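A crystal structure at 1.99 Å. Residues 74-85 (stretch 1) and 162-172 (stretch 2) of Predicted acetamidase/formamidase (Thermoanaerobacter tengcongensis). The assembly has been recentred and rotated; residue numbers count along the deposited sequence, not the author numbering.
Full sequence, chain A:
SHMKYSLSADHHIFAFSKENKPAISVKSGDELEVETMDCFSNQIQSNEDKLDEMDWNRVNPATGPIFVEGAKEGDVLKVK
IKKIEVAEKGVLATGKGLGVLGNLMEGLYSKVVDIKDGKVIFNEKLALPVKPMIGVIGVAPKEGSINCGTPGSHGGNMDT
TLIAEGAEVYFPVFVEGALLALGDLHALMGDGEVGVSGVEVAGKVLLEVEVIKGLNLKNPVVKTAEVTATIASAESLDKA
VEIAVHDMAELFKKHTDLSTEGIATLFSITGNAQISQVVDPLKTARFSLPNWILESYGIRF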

ATOM      1  N   GLY A  74      18.466 -23.796  -1.140  1.00 27.55           N
ATOM      2  CA  GLY A  74      19.338 -22.725  -0.587  1.00 29.22           C
ATOM      3  C   GLY A  74      19.713 -21.741  -1.694  1.00 30.25           C
ATOM      4  O   GLY A  74      20.137 -20.617  -1.362  1.00 31.91           O
ATOM      5  N   ASP A  75      19.600 -22.139  -2.985  1.00 27.17           N
ATOM      6  CA  ASP A  75      19.837 -21.173  -4.072  1.00 26.83           C
ATOM      7  C   ASP A  75      18.657 -20.264  -4.259  1.00 25.72           C
ATOM      8  O   ASP A  75      17.690 -20.273  -3.495  1.00 24.82           O
ATOM      9  CB  ASP A  75      19.968 -21.941  -5.424  1.00 29.54           C
ATOM     10  CG  ASP A  75      21.175 -22.853  -5.468  1.00 30.42           C
ATOM     11  OD1 ASP A  75      22.076 -22.678  -4.614  1.00 31.50           O
ATOM     12  OD2 ASP A  75      21.218 -23.736  -6.343  1.00 29.40           O
ATOM     13  N   VAL A  76      18.649 -19.474  -5.336  1.00 25.14           N
ATOM     14  CA  VAL A  76      17.519 -18.643  -5.463  1.00 24.00           C
ATOM     15  C   VAL A  76      17.137 -18.853  -6.920  1.00 26.50           C
ATOM     16  O   VAL A  76      18.047 -18.967  -7.770  1.00 24.36           O
ATOM     17  CB  VAL A  76      17.851 -17.134  -5.163  1.00 26.29           C
ATOM     18  CG1 VAL A  76      16.834 -16.203  -5.822  1.00 23.15           C
ATOM     19  CG2 VAL A  76      17.904 -16.898  -3.632  1.00 24.48           C
ATOM     20  N   LEU A  77      15.837 -18.942  -7.230  1.00 22.53           N
ATOM     21  CA  LEU A  77      15.487 -18.966  -8.685  1.00 22.29           C
ATOM     22  C   LEU A  77      14.982 -17.647  -9.124  1.00 23.18           C
ATOM     23  O   LEU A  77      13.997 -17.144  -8.553  1.00 22.63           O
ATOM     24  CB  LEU A  77      14.400 -19.959  -8.948  1.00 21.68           C
ATOM     25  CG  LEU A  77      13.840 -20.213 -10.344  1.00 21.48           C
ATOM     26  CD1 LEU A  77      14.900 -21.108 -11.036  1.00 22.44           C
ATOM     27  CD2 LEU A  77      12.480 -20.979 -10.255  1.00 20.78           C
ATOM     28  N   LYS A  78      15.591 -17.114 -10.186  1.00 22.95           N
ATOM     29  CA  LYS A  78      15.143 -15.866 -10.801  1.00 22.18           C
ATOM     30  C   LYS A  78      14.322 -16.150 -12.076  1.00 22.46           C
ATOM     31  O   LYS A  78      14.733 -16.974 -12.895  1.00 22.41           O
ATOM     32  CB  LYS A  78      16.361 -15.002 -11.102  1.00 23.27           C
ATOM     33  CG  LYS A  78      16.092 -13.822 -12.095  1.00 26.41           C
ATOM     34  CD  LYS A  78      17.451 -13.051 -12.364  1.00 25.67           C
ATOM     35  CE  LYS A  78      17.394 -12.465 -13.776  1.00 34.44           C
ATOM     36  NZ  LYS A  78      18.616 -11.583 -13.960  1.00 34.93           N
ATOM     37  N   VAL A  79      13.130 -15.511 -12.139  1.00 22.66           N
ATOM     38  CA  VAL A  79      12.158 -15.766 -13.166  1.00 22.32           C
ATOM     39  C   VAL A  79      11.867 -14.398 -13.795  1.00 22.75           C
ATOM     40  O   VAL A  79      11.305 -13.475 -13.197  1.00 23.29           O
ATOM     41  CB  VAL A  79      10.861 -16.415 -12.630  1.00 20.93           C
ATOM     42  CG1 VAL A  79       9.845 -16.661 -13.835  1.00 19.80           C
ATOM     43  CG2 VAL A  79      11.122 -17.635 -11.695  1.00 19.81           C
ATOM     44  N   LYS A  80      12.309 -14.223 -15.005  1.00 21.81           N
ATOM     45  CA  LYS A  80      12.081 -12.971 -15.710  1.00 22.22           C
ATOM     46  C   LYS A  80      10.760 -13.125 -16.472  1.00 21.84           C
ATOM     47  O   LYS A  80      10.677 -13.979 -17.420  1.00 22.22           O
ATOM     48  CB  LYS A  80      13.270 -12.735 -16.668  1.00 23.61           C
ATOM     49  CG  LYS A  80      13.155 -11.411 -17.411  1.00 30.87           C
ATOM     50  CD  LYS A  80      14.402 -11.144 -18.364  1.00 39.17           C
ATOM     51  CE  LYS A  80      15.739 -11.005 -17.633  1.00 44.28           C
ATOM     52  NZ  LYS A  80      16.104 -12.332 -17.034  1.00 46.88           N
ATOM     53  N   ILE A  81       9.755 -12.266 -16.144  1.00 21.26           N
ATOM     54  CA  ILE A  81       8.468 -12.216 -16.859  1.00 21.07           C
ATOM     55  C   ILE A  81       8.631 -11.273 -18.107  1.00 22.19           C
ATOM     56  O   ILE A  81       8.689 -10.038 -17.962  1.00 22.45           O
ATOM     57  CB  ILE A  81       7.381 -11.674 -15.970  1.00 20.94           C
ATOM     58  CG1 ILE A  81       7.351 -12.463 -14.606  1.00 19.28           C
ATOM     59  CG2 ILE A  81       6.003 -11.836 -16.737  1.00 20.09           C
ATOM     60  CD1 ILE A  81       7.301 -13.950 -14.879  1.00 21.08           C
ATOM     61  N   LYS A  82       8.667 -11.857 -19.287  1.00 22.93           N
ATOM     62  CA  LYS A  82       8.898 -11.071 -20.511  1.00 26.00           C
ATOM     63  C   LYS A  82       7.609 -10.669 -21.150  1.00 24.33           C
ATOM     64  O   LYS A  82       7.487  -9.569 -21.563  1.00 31.76           O
ATOM     65  CB  LYS A  82       9.780 -11.896 -21.425  1.00 25.22           C
ATOM     66  CG  LYS A  82      11.195 -12.119 -20.786  1.00 27.33           C
ATOM     67  CD  LYS A  82      12.122 -12.559 -21.895  1.00 35.32           C
ATOM     68  CE  LYS A  82      13.426 -13.125 -21.333  1.00 40.11           C
ATOM     69  NZ  LYS A  82      14.352 -13.396 -22.515  1.00 38.82           N
ATOM     70  N   LYS A  83       6.652 -11.553 -21.285  1.00 23.82           N
ATOM     71  CA  LYS A  83       5.381 -11.187 -21.879  1.00 24.81           C
ATOM     72  C   LYS A  83       4.239 -11.870 -21.230  1.00 25.33           C
ATOM     73  O   LYS A  83       4.353 -13.041 -20.892  1.00 22.48           O
ATOM     74  CB  LYS A  83       5.311 -11.661 -23.305  1.00 29.34           C
ATOM     75  CG  LYS A  83       5.576 -10.602 -24.268  1.00 36.74           C
ATOM     76  CD  LYS A  83       4.983 -11.094 -25.551  1.00 43.09           C
ATOM     77  CE  LYS A  83       5.704 -12.409 -26.003  1.00 43.68           C
ATOM     78  NZ  LYS A  83       6.589 -12.054 -27.221  1.00 46.58           N
ATOM     79  N   ILE A  84       3.105 -11.206 -21.153  1.00 22.82           N
ATOM     80  CA  ILE A  84       1.911 -11.919 -20.668  1.00 26.02           C
ATOM     81  C   ILE A  84       0.800 -11.692 -21.717  1.00 26.99           C
ATOM     82  O   ILE A  84       0.448 -10.529 -21.980  1.00 31.44           O
ATOM     83  CB  ILE A  84       1.458 -11.340 -19.328  1.00 22.76           C
ATOM     84  CG1 ILE A  84       2.514 -11.549 -18.261  1.00 23.22           C
ATOM     85  CG2 ILE A  84       0.175 -11.940 -18.730  1.00 21.33           C
ATOM     86  CD1 ILE A  84       2.006 -10.980 -16.890  1.00 19.38           C
ATOM     87  N   GLU A  85       0.230 -12.737 -22.310  1.00 26.18           N
ATOM     88  CA  GLU A  85      -0.951 -12.506 -23.122  1.00 27.44           C
ATOM     89  C   GLU A  85      -2.184 -13.046 -22.491  1.00 28.07           C
ATOM     90  O   GLU A  85      -2.113 -14.085 -21.771  1.00 30.37           O
ATOM     91  CB  GLU A  85      -0.702 -13.055 -24.554  1.00 36.32           C
ATOM     92  CG  GLU A  85       0.519 -12.343 -25.160  1.00 43.17           C
ATOM     93  CD  GLU A  85       1.234 -13.157 -26.298  1.00 49.81           C
ATOM     94  OE1 GLU A  85       2.495 -13.021 -26.468  1.00 50.63           O
ATOM     95  OE2 GLU A  85       0.527 -13.913 -27.023  1.00 52.92           O
ATOM     96  N   LEU A 162       2.642  -6.157  -8.950  1.00 16.68           N
ATOM     97  CA  LEU A 162       3.964  -5.951  -9.544  1.00 17.60           C
ATOM     98  C   LEU A 162       4.411  -7.120 -10.553  1.00 17.48           C
ATOM     99  O   LEU A 162       5.423  -6.975 -11.185  1.00 18.12           O
ATOM    100  CB  LEU A 162       5.030  -5.807  -8.402  1.00 18.93           C
ATOM    101  CG  LEU A 162       4.807  -4.647  -7.353  1.00 17.60           C
ATOM    102  CD1 LEU A 162       6.048  -4.611  -6.373  1.00 17.68           C
ATOM    103  CD2 LEU A 162       4.522  -3.352  -8.179  1.00 20.81           C
ATOM    104  N   ILE A 163       3.887  -8.369 -10.366  1.00 16.98           N
ATOM    105  CA  ILE A 163       4.347  -9.478 -11.193  1.00 17.21           C
ATOM    106  C   ILE A 163       3.708  -9.381 -12.547  1.00 20.38           C
ATOM    107  O   ILE A 163       2.650  -9.948 -12.724  1.00 22.54           O
ATOM    108  CB  ILE A 163       4.053 -10.841 -10.412  1.00 18.50           C
ATOM    109  CG1 ILE A 163       4.760 -10.682  -9.058  1.00 16.55           C
ATOM    110  CG2 ILE A 163       4.619 -12.075 -11.286  1.00 17.02           C
ATOM    111  CD1 ILE A 163       4.642 -12.063  -7.970  1.00 16.24           C
ATOM    112  N   ALA A 164       4.386  -8.721 -13.476  1.00 18.36           N
ATOM    113  CA  ALA A 164       3.856  -8.307 -14.818  1.00 19.23           C
ATOM    114  C   ALA A 164       5.021  -8.284 -15.759  1.00 19.98           C
ATOM    115  O   ALA A 164       6.135  -8.472 -15.318  1.00 20.14           O
ATOM    116  CB  ALA A 164       3.243  -6.826 -14.647  1.00 19.21           C
ATOM    117  N   GLU A 165       4.824  -7.938 -17.047  1.00 20.88           N
ATOM    118  CA  GLU A 165       5.898  -7.910 -17.928  1.00 23.31           C
ATOM    119  C   GLU A 165       6.921  -6.972 -17.393  1.00 22.28           C
ATOM    120  O   GLU A 165       6.513  -5.917 -16.937  1.00 22.19           O
ATOM    121  CB  GLU A 165       5.329  -7.353 -19.307  1.00 23.02           C
ATOM    122  CG  GLU A 165       4.352  -8.330 -19.946  1.00 22.90           C
ATOM    123  CD  GLU A 165       4.033  -7.850 -21.412  1.00 24.32           C
ATOM    124  OE1 GLU A 165       3.486  -8.568 -22.229  1.00 24.71           O
ATOM    125  OE2 GLU A 165       4.363  -6.724 -21.699  1.00 28.06           O
ATOM    126  N   GLY A 166       8.231  -7.262 -17.559  1.00 22.90           N
ATOM    127  CA  GLY A 166       9.273  -6.295 -17.206  1.00 23.60           C
ATOM    128  C   GLY A 166       9.744  -6.737 -15.785  1.00 24.25           C
ATOM    129  O   GLY A 166      10.756  -6.276 -15.302  1.00 25.92           O
ATOM    130  N   ALA A 167       8.987  -7.532 -15.105  1.00 21.54           N
ATOM    131  CA  ALA A 167       9.442  -7.832 -13.706  1.00 20.90           C
ATOM    132  C   ALA A 167      10.265  -9.098 -13.588  1.00 22.31           C
ATOM    133  O   ALA A 167      10.152  -9.962 -14.465  1.00 23.70           O
ATOM    134  CB  ALA A 167       8.305  -7.879 -12.842  1.00 19.85           C
ATOM    135  N   GLU A 168      11.000  -9.237 -12.470  1.00 22.99           N
ATOM    136  CA  GLU A 168      11.749 -10.412 -12.140  1.00 22.71           C
ATOM    137  C   GLU A 168      11.321 -10.822 -10.757  1.00 23.87           C
ATOM    138  O   GLU A 168      11.347 -10.024  -9.851  1.00 21.71           O
ATOM    139  CB  GLU A 168      13.231 -10.017 -12.062  1.00 25.35           C
ATOM    140  CG  GLU A 168      13.890  -9.902 -13.423  1.00 29.32           C
ATOM    141  CD  GLU A 168      15.226  -9.171 -13.237  1.00 35.90           C
ATOM    142  OE1 GLU A 168      15.741  -9.047 -12.067  1.00 36.12           O
ATOM    143  OE2 GLU A 168      15.725  -8.703 -14.212  1.00 35.73           O
ATOM    144  N   VAL A 169      10.918 -12.058 -10.566  1.00 20.29           N
ATOM    145  CA  VAL A 169      10.603 -12.546  -9.228  1.00 19.97           C
ATOM    146  C   VAL A 169      11.676 -13.538  -8.744  1.00 22.78           C
ATOM    147  O   VAL A 169      12.081 -14.447  -9.553  1.00 21.09           O
ATOM    148  CB  VAL A 169       9.315 -13.314  -9.338  1.00 18.27           C
ATOM    149  CG1 VAL A 169       8.831 -13.563  -7.898  1.00 20.46           C
ATOM    150  CG2 VAL A 169       8.287 -12.438 -10.095  1.00 22.02           C
ATOM    151  N   TYR A 170      12.133 -13.416  -7.496  1.00 19.63           N
ATOM    152  CA  TYR A 170      13.217 -14.191  -7.038  1.00 21.05           C
ATOM    153  C   TYR A 170      12.645 -15.031  -6.007  1.00 22.52           C
ATOM    154  O   TYR A 170      12.005 -14.509  -5.142  1.00 22.53           O
ATOM    155  CB  TYR A 170      14.270 -13.258  -6.449  1.00 21.96           C
ATOM    156  CG  TYR A 170      14.933 -12.420  -7.506  1.00 25.71           C
ATOM    157  CD1 TYR A 170      16.216 -12.771  -7.982  1.00 26.54           C
ATOM    158  CD2 TYR A 170      14.321 -11.315  -7.998  1.00 24.85           C
ATOM    159  CE1 TYR A 170      16.865 -12.030  -8.887  1.00 31.31           C
ATOM    160  CE2 TYR A 170      14.968 -10.505  -8.912  1.00 28.04           C
ATOM    161  CZ  TYR A 170      16.217 -10.882  -9.385  1.00 31.28           C
ATOM    162  OH  TYR A 170      16.873 -10.120 -10.291  1.00 33.43           O
ATOM    163  N   PHE A 171      12.881 -16.358  -6.044  1.00 22.99           N
ATOM    164  CA  PHE A 171      12.334 -17.224  -5.071  1.00 19.99           C
ATOM    165  C   PHE A 171      13.417 -17.988  -4.347  1.00 20.91           C
ATOM    166  O   PHE A 171      14.329 -18.571  -5.003  1.00 21.69           O
ATOM    167  CB  PHE A 171      11.481 -18.357  -5.807  1.00 19.88           C
ATOM    168  CG  PHE A 171      10.225 -17.850  -6.418  1.00 18.81           C
ATOM    169  CD1 PHE A 171       9.141 -17.544  -5.629  1.00 18.29           C
ATOM    170  CD2 PHE A 171      10.133 -17.716  -7.750  1.00 19.98           C
ATOM    171  CE1 PHE A 171       7.943 -16.977  -6.187  1.00 19.57           C
ATOM    172  CE2 PHE A 171       8.956 -17.154  -8.366  1.00 18.99           C
ATOM    173  CZ  PHE A 171       7.846 -16.839  -7.569  1.00 18.58           C
ATOM    174  N   PRO A 172      13.312 -18.074  -3.046  1.00 21.12           N
ATOM    175  CA  PRO A 172      14.146 -19.098  -2.422  1.00 22.08           C
ATOM    176  C   PRO A 172      13.830 -20.494  -2.900  1.00 22.10           C
ATOM    177  O   PRO A 172      12.649 -20.845  -2.997  1.00 21.44           O
ATOM    178  CB  PRO A 172      13.736 -19.080  -0.937  1.00 22.28           C
ATOM    179  CG  PRO A 172      12.671 -18.017  -0.748  1.00 21.37           C
ATOM    180  CD  PRO A 172      12.251 -17.545  -2.169  1.00 20.55           C
TER
HETATM  181  O   HOH W   1      17.952  -9.174 -15.146  1.00 18.94           O

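Antiparallel strands bond through a simple alternation: every second residue turns its own N-H and C=O toward the partner strand, while the residues between turn their side chains to the other face of the sheet. The pairing of residues 76-85 with residues 168-172 is a compact example, with strand directions 160° apart. Leu 77 and Phe 171 form one hydrogen-bonded pair, Leu 77 N giving its proton to Phe 171 O at 2.7 Å and Phe 171 N giving its own to Leu 77 O at 2.9 Å. Two residues on, Val 79 and Val 169 repeat the motif, with Val 79 N to Val 169 O and Val 169 N to Val 79 O both at 3.0 Å.

The ladder then runs into the type II turn from Ala 164 to Ala 167. Ile 81 N donates to Ala 167 O (2.9 Å), but the return bond to Ile 81 O comes from Gly 166 N (2.8 Å), so one residue of the first strand is served by two neighbours in the turn. The turn itself is closed by Ala 167 N and Ala 164 O, 3.0 Å apart. Gly 166 has phi/psi of 98/-17, a conformation in which a CB would be jammed against the preceding carbonyl oxygen. Past the last backbone bond, the turn reaches further through a side chain: Glu 165, one of the turn's own residues, extends along the strand, and its OE1 accepts from Ile 84 N at 2.9 Å.

Between the hydrogen-bonded pairs the CA atoms draw closer, 4.5 Å for Lys 78 and Tyr 170 against 5.3 Å for Val 79 and Val 169. This brings CA-H groups near carbonyl oxygens, as in the contacts of Val 76 CA with Phe 171 O (3.2 Å) and Glu 168 CA with Val 79 O (3.3 Å).

The face carrying Lys 78, Lys 80, Glu 168 and Tyr 170 is the polar one. Lys 78 NZ lies 4.1 Å from Glu 168 OE2, too far for a salt bridge, yet a water connects the charges: it accepts from Lys 78 NZ at 2.8 Å and donates to Glu 168 OE2 at 2.5 Å. The other carboxylate oxygen, Glu 168 OE1, receives a very short 2.4 Å hydrogen bond from Tyr 170 OH. The aliphatic part of Lys 78 passes close to the same hydroxyl, with CD 3.6 Å from Tyr 170 OH. Further along this face, Val 76 CG1 packs against Tyr 170 CB at 4.0 Å and sits at the edge of the ring.

The other face, bearing Leu 77, Val 79, Val 169 and Phe 171, is buried and hydrophobic. Val 79 CG2 meets the edge of the phenyl ring at Phe 171 CE2, 4.0 Å away. Near the turn, the apolar packing continues as Ile 81 CG1 approaches Ile 163 CG2 at 4.3 Å, and Ile 84 CD1 rests 3.9 Å from Ala 164 CA. Altogether the two stretches bury 806 Å², counting both sides.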